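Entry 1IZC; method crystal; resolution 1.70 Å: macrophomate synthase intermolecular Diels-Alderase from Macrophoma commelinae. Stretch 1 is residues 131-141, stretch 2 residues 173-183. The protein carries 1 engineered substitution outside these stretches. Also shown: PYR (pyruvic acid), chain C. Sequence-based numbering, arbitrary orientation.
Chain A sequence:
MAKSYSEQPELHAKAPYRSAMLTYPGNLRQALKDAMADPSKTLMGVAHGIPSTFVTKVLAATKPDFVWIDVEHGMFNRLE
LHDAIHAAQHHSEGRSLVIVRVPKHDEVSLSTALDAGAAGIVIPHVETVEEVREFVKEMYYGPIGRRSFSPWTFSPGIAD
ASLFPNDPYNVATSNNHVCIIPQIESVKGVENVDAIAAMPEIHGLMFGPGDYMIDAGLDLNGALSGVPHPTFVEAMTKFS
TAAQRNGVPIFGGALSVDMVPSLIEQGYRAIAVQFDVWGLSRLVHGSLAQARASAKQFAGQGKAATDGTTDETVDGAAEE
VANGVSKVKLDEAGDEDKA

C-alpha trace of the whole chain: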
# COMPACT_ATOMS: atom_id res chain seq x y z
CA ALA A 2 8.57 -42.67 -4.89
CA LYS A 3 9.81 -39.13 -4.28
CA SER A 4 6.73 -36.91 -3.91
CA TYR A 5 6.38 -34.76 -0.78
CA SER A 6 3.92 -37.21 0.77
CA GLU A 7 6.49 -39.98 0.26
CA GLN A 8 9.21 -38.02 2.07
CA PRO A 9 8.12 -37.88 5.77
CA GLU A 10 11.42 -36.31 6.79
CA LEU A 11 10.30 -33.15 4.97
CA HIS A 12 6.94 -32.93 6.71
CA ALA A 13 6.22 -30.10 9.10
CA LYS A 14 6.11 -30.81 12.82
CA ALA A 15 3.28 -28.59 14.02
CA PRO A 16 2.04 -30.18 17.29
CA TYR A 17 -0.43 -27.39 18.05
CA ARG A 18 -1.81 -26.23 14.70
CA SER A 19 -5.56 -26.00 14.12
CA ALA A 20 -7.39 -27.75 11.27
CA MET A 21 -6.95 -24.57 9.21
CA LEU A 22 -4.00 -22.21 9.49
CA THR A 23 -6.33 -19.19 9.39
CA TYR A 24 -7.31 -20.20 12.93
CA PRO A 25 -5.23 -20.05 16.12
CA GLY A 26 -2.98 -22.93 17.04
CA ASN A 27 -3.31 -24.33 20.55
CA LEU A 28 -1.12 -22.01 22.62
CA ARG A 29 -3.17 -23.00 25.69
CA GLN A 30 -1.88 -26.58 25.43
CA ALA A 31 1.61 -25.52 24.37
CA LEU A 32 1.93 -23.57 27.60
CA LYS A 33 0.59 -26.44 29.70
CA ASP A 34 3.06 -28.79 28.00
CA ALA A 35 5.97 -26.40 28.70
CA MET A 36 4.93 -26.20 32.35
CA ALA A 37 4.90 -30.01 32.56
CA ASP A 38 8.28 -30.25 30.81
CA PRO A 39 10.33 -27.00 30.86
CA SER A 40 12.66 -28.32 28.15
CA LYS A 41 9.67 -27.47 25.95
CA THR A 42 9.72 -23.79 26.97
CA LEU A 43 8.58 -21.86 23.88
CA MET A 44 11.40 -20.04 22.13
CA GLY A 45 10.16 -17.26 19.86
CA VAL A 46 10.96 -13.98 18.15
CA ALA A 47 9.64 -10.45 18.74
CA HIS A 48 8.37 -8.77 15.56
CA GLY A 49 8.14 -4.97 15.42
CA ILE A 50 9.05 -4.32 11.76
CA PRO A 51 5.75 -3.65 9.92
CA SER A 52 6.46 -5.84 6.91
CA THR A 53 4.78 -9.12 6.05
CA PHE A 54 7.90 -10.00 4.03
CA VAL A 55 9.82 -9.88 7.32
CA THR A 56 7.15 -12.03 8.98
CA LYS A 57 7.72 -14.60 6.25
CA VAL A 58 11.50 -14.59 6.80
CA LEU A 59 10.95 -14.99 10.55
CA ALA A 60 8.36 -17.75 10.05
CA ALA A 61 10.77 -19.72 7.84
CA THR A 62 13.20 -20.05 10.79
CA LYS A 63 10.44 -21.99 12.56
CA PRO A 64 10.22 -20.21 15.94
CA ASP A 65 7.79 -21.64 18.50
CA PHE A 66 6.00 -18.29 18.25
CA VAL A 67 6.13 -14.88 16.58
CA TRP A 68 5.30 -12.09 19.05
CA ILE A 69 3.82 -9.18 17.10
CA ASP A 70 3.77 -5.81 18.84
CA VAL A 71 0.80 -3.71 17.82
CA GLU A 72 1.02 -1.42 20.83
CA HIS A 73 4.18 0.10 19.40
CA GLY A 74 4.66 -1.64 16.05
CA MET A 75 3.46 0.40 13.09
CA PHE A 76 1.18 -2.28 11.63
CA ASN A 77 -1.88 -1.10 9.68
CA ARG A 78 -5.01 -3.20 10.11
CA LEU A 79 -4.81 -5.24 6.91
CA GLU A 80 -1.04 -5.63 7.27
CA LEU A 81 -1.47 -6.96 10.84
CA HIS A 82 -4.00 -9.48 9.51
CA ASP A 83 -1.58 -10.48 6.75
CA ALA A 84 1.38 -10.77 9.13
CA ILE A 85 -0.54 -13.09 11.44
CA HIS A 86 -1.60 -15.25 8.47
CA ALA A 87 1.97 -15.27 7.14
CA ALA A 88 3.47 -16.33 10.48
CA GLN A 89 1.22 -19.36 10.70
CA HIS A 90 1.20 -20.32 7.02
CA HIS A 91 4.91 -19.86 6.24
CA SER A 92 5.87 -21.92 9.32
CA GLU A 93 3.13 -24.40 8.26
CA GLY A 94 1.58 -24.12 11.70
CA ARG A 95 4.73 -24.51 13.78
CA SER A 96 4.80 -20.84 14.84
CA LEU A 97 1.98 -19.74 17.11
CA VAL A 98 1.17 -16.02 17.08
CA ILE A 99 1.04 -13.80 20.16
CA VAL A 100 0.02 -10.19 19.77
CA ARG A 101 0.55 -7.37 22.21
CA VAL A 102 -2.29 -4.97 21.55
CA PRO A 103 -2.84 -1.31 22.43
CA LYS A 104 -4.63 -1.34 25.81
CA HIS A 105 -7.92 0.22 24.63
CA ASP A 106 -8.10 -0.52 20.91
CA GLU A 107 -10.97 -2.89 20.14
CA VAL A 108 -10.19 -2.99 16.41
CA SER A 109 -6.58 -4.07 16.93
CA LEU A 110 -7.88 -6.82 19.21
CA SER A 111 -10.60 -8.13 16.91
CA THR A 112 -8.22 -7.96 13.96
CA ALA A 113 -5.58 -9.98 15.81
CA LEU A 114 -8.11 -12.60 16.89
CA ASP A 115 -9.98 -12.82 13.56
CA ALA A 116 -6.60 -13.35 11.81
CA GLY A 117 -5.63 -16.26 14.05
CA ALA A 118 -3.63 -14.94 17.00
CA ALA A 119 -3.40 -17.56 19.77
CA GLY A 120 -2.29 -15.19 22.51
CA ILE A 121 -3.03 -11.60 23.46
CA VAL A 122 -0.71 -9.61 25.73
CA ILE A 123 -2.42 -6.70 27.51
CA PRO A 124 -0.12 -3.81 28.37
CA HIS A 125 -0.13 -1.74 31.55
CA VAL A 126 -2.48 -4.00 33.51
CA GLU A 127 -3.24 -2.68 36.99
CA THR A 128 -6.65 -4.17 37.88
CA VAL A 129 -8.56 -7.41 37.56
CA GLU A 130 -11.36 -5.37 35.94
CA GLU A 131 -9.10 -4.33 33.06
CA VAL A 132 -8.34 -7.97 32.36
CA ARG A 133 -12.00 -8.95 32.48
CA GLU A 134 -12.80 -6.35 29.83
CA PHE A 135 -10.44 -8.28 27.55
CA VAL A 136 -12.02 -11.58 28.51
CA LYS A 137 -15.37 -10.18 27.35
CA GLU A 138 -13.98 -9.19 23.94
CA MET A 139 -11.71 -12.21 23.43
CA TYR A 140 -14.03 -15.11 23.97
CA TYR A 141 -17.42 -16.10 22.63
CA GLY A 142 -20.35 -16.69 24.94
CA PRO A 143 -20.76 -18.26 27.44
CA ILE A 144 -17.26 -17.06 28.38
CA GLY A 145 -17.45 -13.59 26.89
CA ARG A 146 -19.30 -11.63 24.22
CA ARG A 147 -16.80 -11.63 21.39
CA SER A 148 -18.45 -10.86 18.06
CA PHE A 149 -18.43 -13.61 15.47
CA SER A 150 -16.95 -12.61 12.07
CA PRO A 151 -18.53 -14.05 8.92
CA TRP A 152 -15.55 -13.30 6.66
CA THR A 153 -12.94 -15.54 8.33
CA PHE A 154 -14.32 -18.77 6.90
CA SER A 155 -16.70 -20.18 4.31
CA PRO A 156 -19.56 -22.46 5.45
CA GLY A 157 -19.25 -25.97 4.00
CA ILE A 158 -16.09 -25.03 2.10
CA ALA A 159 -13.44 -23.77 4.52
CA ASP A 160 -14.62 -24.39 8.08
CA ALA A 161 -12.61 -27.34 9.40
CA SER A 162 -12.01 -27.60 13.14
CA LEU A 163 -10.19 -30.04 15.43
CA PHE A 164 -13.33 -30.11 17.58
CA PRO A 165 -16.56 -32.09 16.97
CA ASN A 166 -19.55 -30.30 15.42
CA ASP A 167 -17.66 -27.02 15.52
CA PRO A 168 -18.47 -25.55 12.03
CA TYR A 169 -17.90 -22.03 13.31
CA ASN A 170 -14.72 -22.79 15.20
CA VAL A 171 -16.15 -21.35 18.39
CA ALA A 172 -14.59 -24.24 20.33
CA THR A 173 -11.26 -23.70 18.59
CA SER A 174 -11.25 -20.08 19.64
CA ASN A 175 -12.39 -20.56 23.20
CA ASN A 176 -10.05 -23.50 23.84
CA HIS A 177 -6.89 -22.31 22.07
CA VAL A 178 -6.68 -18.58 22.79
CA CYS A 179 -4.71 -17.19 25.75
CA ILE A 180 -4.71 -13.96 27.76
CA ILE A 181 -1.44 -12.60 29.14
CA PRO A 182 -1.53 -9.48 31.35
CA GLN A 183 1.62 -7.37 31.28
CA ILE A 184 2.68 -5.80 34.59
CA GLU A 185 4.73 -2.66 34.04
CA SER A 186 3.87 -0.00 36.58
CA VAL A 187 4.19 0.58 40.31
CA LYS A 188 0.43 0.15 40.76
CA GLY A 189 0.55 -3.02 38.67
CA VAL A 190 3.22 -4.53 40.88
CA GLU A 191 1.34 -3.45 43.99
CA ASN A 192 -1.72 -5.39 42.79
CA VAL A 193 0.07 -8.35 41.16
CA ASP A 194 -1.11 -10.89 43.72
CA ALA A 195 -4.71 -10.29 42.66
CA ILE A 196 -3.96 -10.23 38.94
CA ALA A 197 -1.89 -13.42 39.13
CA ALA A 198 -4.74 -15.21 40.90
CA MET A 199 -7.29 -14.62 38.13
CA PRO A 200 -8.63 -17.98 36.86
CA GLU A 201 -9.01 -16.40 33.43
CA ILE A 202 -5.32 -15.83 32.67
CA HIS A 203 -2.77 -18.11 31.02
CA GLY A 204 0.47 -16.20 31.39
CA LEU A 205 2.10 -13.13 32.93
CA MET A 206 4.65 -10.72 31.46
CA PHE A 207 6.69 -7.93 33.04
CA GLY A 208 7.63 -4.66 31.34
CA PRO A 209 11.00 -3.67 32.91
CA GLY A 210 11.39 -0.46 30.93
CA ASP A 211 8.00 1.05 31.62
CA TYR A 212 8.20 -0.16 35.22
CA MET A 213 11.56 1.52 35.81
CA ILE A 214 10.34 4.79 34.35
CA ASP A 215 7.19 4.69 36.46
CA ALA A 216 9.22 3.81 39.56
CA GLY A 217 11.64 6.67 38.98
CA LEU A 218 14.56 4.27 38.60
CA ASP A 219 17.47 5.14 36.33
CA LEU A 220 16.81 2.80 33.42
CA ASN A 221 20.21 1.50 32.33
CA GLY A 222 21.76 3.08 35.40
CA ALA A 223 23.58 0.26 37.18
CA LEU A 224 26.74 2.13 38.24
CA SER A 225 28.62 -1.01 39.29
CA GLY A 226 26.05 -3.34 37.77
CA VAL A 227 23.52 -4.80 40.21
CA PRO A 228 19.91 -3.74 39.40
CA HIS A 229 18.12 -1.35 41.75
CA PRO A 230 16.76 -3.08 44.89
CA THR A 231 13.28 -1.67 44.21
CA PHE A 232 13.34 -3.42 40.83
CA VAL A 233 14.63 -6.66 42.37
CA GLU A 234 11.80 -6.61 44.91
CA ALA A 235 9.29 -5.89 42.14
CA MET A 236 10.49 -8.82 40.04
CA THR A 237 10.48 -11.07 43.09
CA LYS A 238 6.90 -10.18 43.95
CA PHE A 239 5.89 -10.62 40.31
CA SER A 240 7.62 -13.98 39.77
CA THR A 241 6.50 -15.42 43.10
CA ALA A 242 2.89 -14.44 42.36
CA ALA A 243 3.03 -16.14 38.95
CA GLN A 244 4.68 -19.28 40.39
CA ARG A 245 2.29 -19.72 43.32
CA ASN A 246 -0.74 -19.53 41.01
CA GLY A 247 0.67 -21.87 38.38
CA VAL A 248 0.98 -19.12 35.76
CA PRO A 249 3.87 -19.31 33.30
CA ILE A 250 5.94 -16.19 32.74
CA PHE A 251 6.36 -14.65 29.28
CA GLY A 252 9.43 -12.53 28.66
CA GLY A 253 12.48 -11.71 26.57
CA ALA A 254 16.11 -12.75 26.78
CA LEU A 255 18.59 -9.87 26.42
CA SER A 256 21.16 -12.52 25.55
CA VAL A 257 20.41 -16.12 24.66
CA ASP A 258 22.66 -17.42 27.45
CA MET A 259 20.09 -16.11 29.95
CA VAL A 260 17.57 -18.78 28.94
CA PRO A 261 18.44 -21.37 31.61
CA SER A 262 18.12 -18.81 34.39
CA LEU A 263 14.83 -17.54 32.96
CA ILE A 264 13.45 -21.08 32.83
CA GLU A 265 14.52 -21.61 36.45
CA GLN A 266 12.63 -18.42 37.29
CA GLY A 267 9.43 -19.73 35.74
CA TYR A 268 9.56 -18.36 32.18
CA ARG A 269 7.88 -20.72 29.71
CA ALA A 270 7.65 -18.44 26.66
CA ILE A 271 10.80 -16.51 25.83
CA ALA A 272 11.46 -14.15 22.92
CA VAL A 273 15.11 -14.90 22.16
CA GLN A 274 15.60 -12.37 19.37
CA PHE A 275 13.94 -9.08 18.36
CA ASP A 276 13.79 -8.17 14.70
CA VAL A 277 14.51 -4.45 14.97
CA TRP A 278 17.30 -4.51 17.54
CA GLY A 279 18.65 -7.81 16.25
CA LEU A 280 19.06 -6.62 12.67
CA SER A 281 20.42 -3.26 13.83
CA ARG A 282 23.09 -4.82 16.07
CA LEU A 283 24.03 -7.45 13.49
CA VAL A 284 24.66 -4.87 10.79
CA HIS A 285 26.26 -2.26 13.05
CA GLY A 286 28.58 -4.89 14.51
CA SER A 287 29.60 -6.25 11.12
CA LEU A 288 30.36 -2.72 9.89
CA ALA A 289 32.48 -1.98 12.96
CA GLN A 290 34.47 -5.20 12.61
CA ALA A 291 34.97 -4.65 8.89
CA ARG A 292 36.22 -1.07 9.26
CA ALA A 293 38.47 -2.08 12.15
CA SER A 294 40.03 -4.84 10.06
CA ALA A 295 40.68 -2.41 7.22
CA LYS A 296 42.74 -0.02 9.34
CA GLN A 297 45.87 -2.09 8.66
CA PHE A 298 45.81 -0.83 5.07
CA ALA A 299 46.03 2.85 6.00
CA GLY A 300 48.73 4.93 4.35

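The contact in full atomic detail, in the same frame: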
# COMPACT_ATOMS: atom_id res chain seq x y z
N GLU A 131 -9.64 -4.59 34.39
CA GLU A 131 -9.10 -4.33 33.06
C GLU A 131 -8.94 -5.63 32.29
O GLU A 131 -9.18 -5.70 31.09
CB GLU A 131 -7.74 -3.63 33.14
CG GLU A 131 -7.82 -2.24 33.75
CD GLU A 131 -6.47 -1.61 33.97
OE1 GLU A 131 -5.51 -2.33 34.31
OE2 GLU A 131 -6.37 -0.37 33.82
N VAL A 132 -8.52 -6.68 33.00
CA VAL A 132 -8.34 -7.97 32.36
C VAL A 132 -9.69 -8.56 31.97
O VAL A 132 -9.84 -9.14 30.89
CB VAL A 132 -7.60 -8.95 33.30
CG1 VAL A 132 -7.45 -10.31 32.62
CG2 VAL A 132 -6.22 -8.38 33.66
N ARG A 133 -10.70 -8.41 32.82
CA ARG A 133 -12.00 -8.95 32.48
C ARG A 133 -12.65 -8.27 31.29
O ARG A 133 -13.50 -8.86 30.62
CB ARG A 133 -12.91 -8.96 33.72
CG ARG A 133 -12.34 -9.93 34.75
CD ARG A 133 -13.29 -10.38 35.85
NE ARG A 133 -12.67 -11.53 36.50
CZ ARG A 133 -12.26 -11.57 37.76
NH1 ARG A 133 -12.41 -10.51 38.55
NH2 ARG A 133 -11.64 -12.65 38.22
N GLU A 134 -12.25 -7.03 31.00
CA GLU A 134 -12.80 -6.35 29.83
C GLU A 134 -12.25 -7.07 28.59
O GLU A 134 -12.94 -7.19 27.58
CB GLU A 134 -12.41 -4.88 29.81
CG GLU A 134 -13.22 -4.04 30.78
CD GLU A 134 -14.73 -4.21 30.57
OE1 GLU A 134 -15.22 -3.91 29.45
OE2 GLU A 134 -15.42 -4.65 31.51
N PHE A 135 -11.01 -7.55 28.68
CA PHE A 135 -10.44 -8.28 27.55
C PHE A 135 -11.08 -9.66 27.45
O PHE A 135 -11.30 -10.17 26.35
CB PHE A 135 -8.91 -8.42 27.67
CG PHE A 135 -8.16 -7.28 27.05
CD1 PHE A 135 -7.98 -6.09 27.75
CD2 PHE A 135 -7.73 -7.36 25.73
CE1 PHE A 135 -7.37 -4.99 27.14
CE2 PHE A 135 -7.11 -6.26 25.11
CZ PHE A 135 -6.94 -5.08 25.81
N VAL A 136 -11.38 -10.28 28.58
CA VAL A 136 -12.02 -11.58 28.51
C VAL A 136 -13.34 -11.44 27.74
O VAL A 136 -13.65 -12.26 26.87
CB VAL A 136 -12.28 -12.14 29.91
CG1 VAL A 136 -13.07 -13.46 29.83
CG2 VAL A 136 -10.96 -12.38 30.61
N LYS A 137 -14.09 -10.38 28.03
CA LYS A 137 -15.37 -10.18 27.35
C LYS A 137 -15.22 -10.07 25.83
O LYS A 137 -16.03 -10.62 25.08
CB LYS A 137 -16.07 -8.90 27.85
CG LYS A 137 -16.51 -8.94 29.31
CD LYS A 137 -17.09 -7.58 29.71
CE LYS A 137 -17.40 -7.51 31.20
NZ LYS A 137 -17.74 -6.11 31.62
N GLU A 138 -14.18 -9.38 25.38
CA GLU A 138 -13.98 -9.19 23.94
C GLU A 138 -13.24 -10.32 23.23
O GLU A 138 -13.32 -10.45 22.01
CB GLU A 138 -13.23 -7.88 23.69
CG GLU A 138 -13.97 -6.62 24.12
CD GLU A 138 -15.32 -6.50 23.44
OE1 GLU A 138 -15.39 -6.69 22.20
OE2 GLU A 138 -16.32 -6.20 24.14
N MET A 139 -12.52 -11.13 24.00
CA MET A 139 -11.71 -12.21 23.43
C MET A 139 -12.36 -13.56 23.25
O MET A 139 -11.92 -14.37 22.44
CB MET A 139 -10.46 -12.40 24.28
CG MET A 139 -9.40 -11.33 24.09
SD MET A 139 -7.98 -11.55 25.18
CE MET A 139 -7.33 -13.15 24.55
N TYR A 140 -13.40 -13.81 24.03
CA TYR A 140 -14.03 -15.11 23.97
C TYR A 140 -15.51 -15.03 23.68
O TYR A 140 -16.18 -14.08 24.09
CB TYR A 140 -13.80 -15.86 25.29
CG TYR A 140 -12.34 -16.06 25.63
CD1 TYR A 140 -11.65 -15.13 26.41
CD2 TYR A 140 -11.63 -17.15 25.13
CE1 TYR A 140 -10.29 -15.28 26.70
CE2 TYR A 140 -10.27 -17.32 25.41
CZ TYR A 140 -9.60 -16.38 26.19
OH TYR A 140 -8.26 -16.56 26.44
N TYR A 141 -16.01 -16.03 22.96
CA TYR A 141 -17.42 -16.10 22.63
C TYR A 141 -18.22 -16.53 23.85
O TYR A 141 -17.66 -17.10 24.79
CB TYR A 141 -17.66 -17.14 21.53
CG TYR A 141 -16.96 -16.81 20.24
CD1 TYR A 141 -17.39 -15.75 19.45
CD2 TYR A 141 -15.89 -17.58 19.79
CE1 TYR A 141 -16.76 -15.46 18.25
CE2 TYR A 141 -15.26 -17.29 18.59
CZ TYR A 141 -15.70 -16.24 17.83
OH TYR A 141 -15.09 -15.98 16.63
N THR A 173 -12.67 -23.94 18.90
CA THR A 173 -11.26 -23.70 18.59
C THR A 173 -10.82 -22.42 19.28
O THR A 173 -9.81 -22.39 20.00
CB THR A 173 -11.06 -23.54 17.09
OG1 THR A 173 -11.42 -24.77 16.44
CG2 THR A 173 -9.60 -23.19 16.77
N SER A 174 -11.58 -21.36 19.06
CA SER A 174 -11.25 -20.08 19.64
C SER A 174 -11.27 -20.06 21.16
O SER A 174 -10.34 -19.57 21.80
CB SER A 174 -12.19 -19.01 19.09
OG SER A 174 -11.99 -18.85 17.69
N ASN A 175 -12.32 -20.60 21.75
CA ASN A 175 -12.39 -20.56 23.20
C ASN A 175 -11.43 -21.51 23.93
O ASN A 175 -11.10 -21.29 25.10
CB ASN A 175 -13.84 -20.75 23.65
CG ASN A 175 -14.68 -19.46 23.51
OD1 ASN A 175 -14.23 -18.46 22.93
ND2 ASN A 175 -15.91 -19.50 24.02
N ASN A 176 -10.97 -22.55 23.24
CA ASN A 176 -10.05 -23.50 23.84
C ASN A 176 -8.57 -23.24 23.55
O ASN A 176 -7.71 -23.68 24.30
CB ASN A 176 -10.37 -24.93 23.38
CG ASN A 176 -11.76 -25.38 23.77
OD1 ASN A 176 -12.28 -24.99 24.81
ND2 ASN A 176 -12.35 -26.24 22.96
N HIS A 177 -8.29 -22.54 22.46
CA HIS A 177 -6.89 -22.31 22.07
C HIS A 177 -6.28 -20.98 22.48
O HIS A 177 -5.08 -20.90 22.75
CB HIS A 177 -6.73 -22.42 20.55
CG HIS A 177 -6.83 -23.81 20.01
ND1 HIS A 177 -6.55 -24.11 18.69
CD2 HIS A 177 -7.20 -24.98 20.59
CE1 HIS A 177 -6.73 -25.40 18.49
NE2 HIS A 177 -7.12 -25.95 19.62
N VAL A 178 -7.12 -19.94 22.52
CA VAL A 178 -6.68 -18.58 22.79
C VAL A 178 -6.34 -18.26 24.24
O VAL A 178 -7.08 -18.61 25.16
CB VAL A 178 -7.73 -17.57 22.26
CG1 VAL A 178 -7.30 -16.14 22.59
CG2 VAL A 178 -7.89 -17.75 20.75
N CYS A 179 -5.22 -17.56 24.42
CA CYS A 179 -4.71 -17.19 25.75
C CYS A 179 -4.64 -15.69 26.02
O CYS A 179 -4.44 -14.89 25.10
CB CYS A 179 -3.30 -17.77 25.93
SG CYS A 179 -3.19 -19.56 25.74
N ILE A 180 -4.79 -15.34 27.30
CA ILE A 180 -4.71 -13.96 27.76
C ILE A 180 -3.50 -13.83 28.69
O ILE A 180 -3.34 -14.61 29.64
CB ILE A 180 -5.98 -13.52 28.55
CG1 ILE A 180 -7.21 -13.62 27.68
CG2 ILE A 180 -5.83 -12.07 28.97
CD1 ILE A 180 -8.46 -13.01 28.33
N ILE A 181 -2.65 -12.85 28.39
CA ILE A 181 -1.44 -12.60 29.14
C ILE A 181 -1.33 -11.14 29.59
O ILE A 181 -0.99 -10.25 28.79
CB ILE A 181 -0.18 -12.93 28.29
CG1 ILE A 181 -0.21 -14.40 27.86
CG2 ILE A 181 1.11 -12.68 29.08
CD1 ILE A 181 -0.78 -14.61 26.46
N PRO A 182 -1.63 -10.86 30.87
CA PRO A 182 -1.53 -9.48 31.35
C PRO A 182 -0.06 -9.09 31.44
O PRO A 182 0.77 -9.93 31.78
CB PRO A 182 -2.14 -9.54 32.75
CG PRO A 182 -3.08 -10.72 32.68
CD PRO A 182 -2.28 -11.72 31.87
N GLN A 183 0.25 -7.84 31.15
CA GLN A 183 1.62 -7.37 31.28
C GLN A 183 1.64 -6.37 32.43
O GLN A 183 0.86 -5.41 32.46
CB GLN A 183 2.10 -6.73 29.97
CG GLN A 183 3.47 -6.13 30.09
CD GLN A 183 4.06 -5.76 28.75
OE1 GLN A 183 3.33 -5.48 27.79
NE2 GLN A 183 5.38 -5.75 28.67
C PYR C . 8.37 -2.64 28.75
O PYR C . 7.78 -1.57 29.01
OXT PYR C . 9.50 -2.95 29.18
CA PYR C . 7.56 -3.54 27.85
O3 PYR C . 6.44 -3.25 27.40
CB PYR C . 8.22 -4.82 27.54
O HOH W 1 -12.05 -16.76 21.16
O HOH W 2 -13.55 -17.97 15.72

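Helix 131-139 runs nearly antiparallel to strand 179-183, at 155°, their axes approaching to 9.9 Å, and the contact changes character along its length: apolar packing beside the strand, polar pairing where the helix ends. The two stretches bury 559 Å² between them, both sides summed, and Ile180 has the largest share, 106 Å².

Ile180 is the centre of the apolar part. Its CB points toward the helix, and chi1 m with chi2 t extends the chain so that CD1 reaches 3.4 Å from Val136 CG2 and 3.3 Å from Tyr140 CE1, at the edge of the ring. The extended side chain lets one methyl touch both neighbours. Val132, one helical turn before Val136, shares its t rotamer; its CG2 lies 4.0 Å from Pro182 CG, two compact apolar groups meeting. Met139 (m, t, p) reaches toward the start of the strand, bringing CE to 3.2 Å from Ile180 CG1 and 3.6 Å from Val178 CG1. Ile181 alternates with Ile180 and points away.

Tyr140 is the first residue to leave helical geometry. Its CB points sideways, but chi1 m carries the ring across to the second stretch, where OH donates a hydrogen bond to Val178 O at 2.7 Å. The rule here is a long aromatic whose edge packs on isoleucine while its hydroxyl satisfies a buried carbonyl.

Asn175 provides the other polar lock. With chi1 m and chi2 at 8°, its amide faces the backbone of Tyr141: OD1 accepts from Tyr141 N at 3.0 Å and ND2 donates to Tyr141 O at 3.1 Å. One carboxamide thus meets both a donor and an acceptor. Water 1 also donates to Asn175 OD1 (3.3 Å) and to Met139 O (2.7 Å).

Tyr141, also m, sets CE2 3.6 Å from Ser174 CB. Serine's small side chain fits beside the ring edge, and water 2 bridges the two hydroxyls, 2.7 Å from both Ser174 OG and Tyr141 OH.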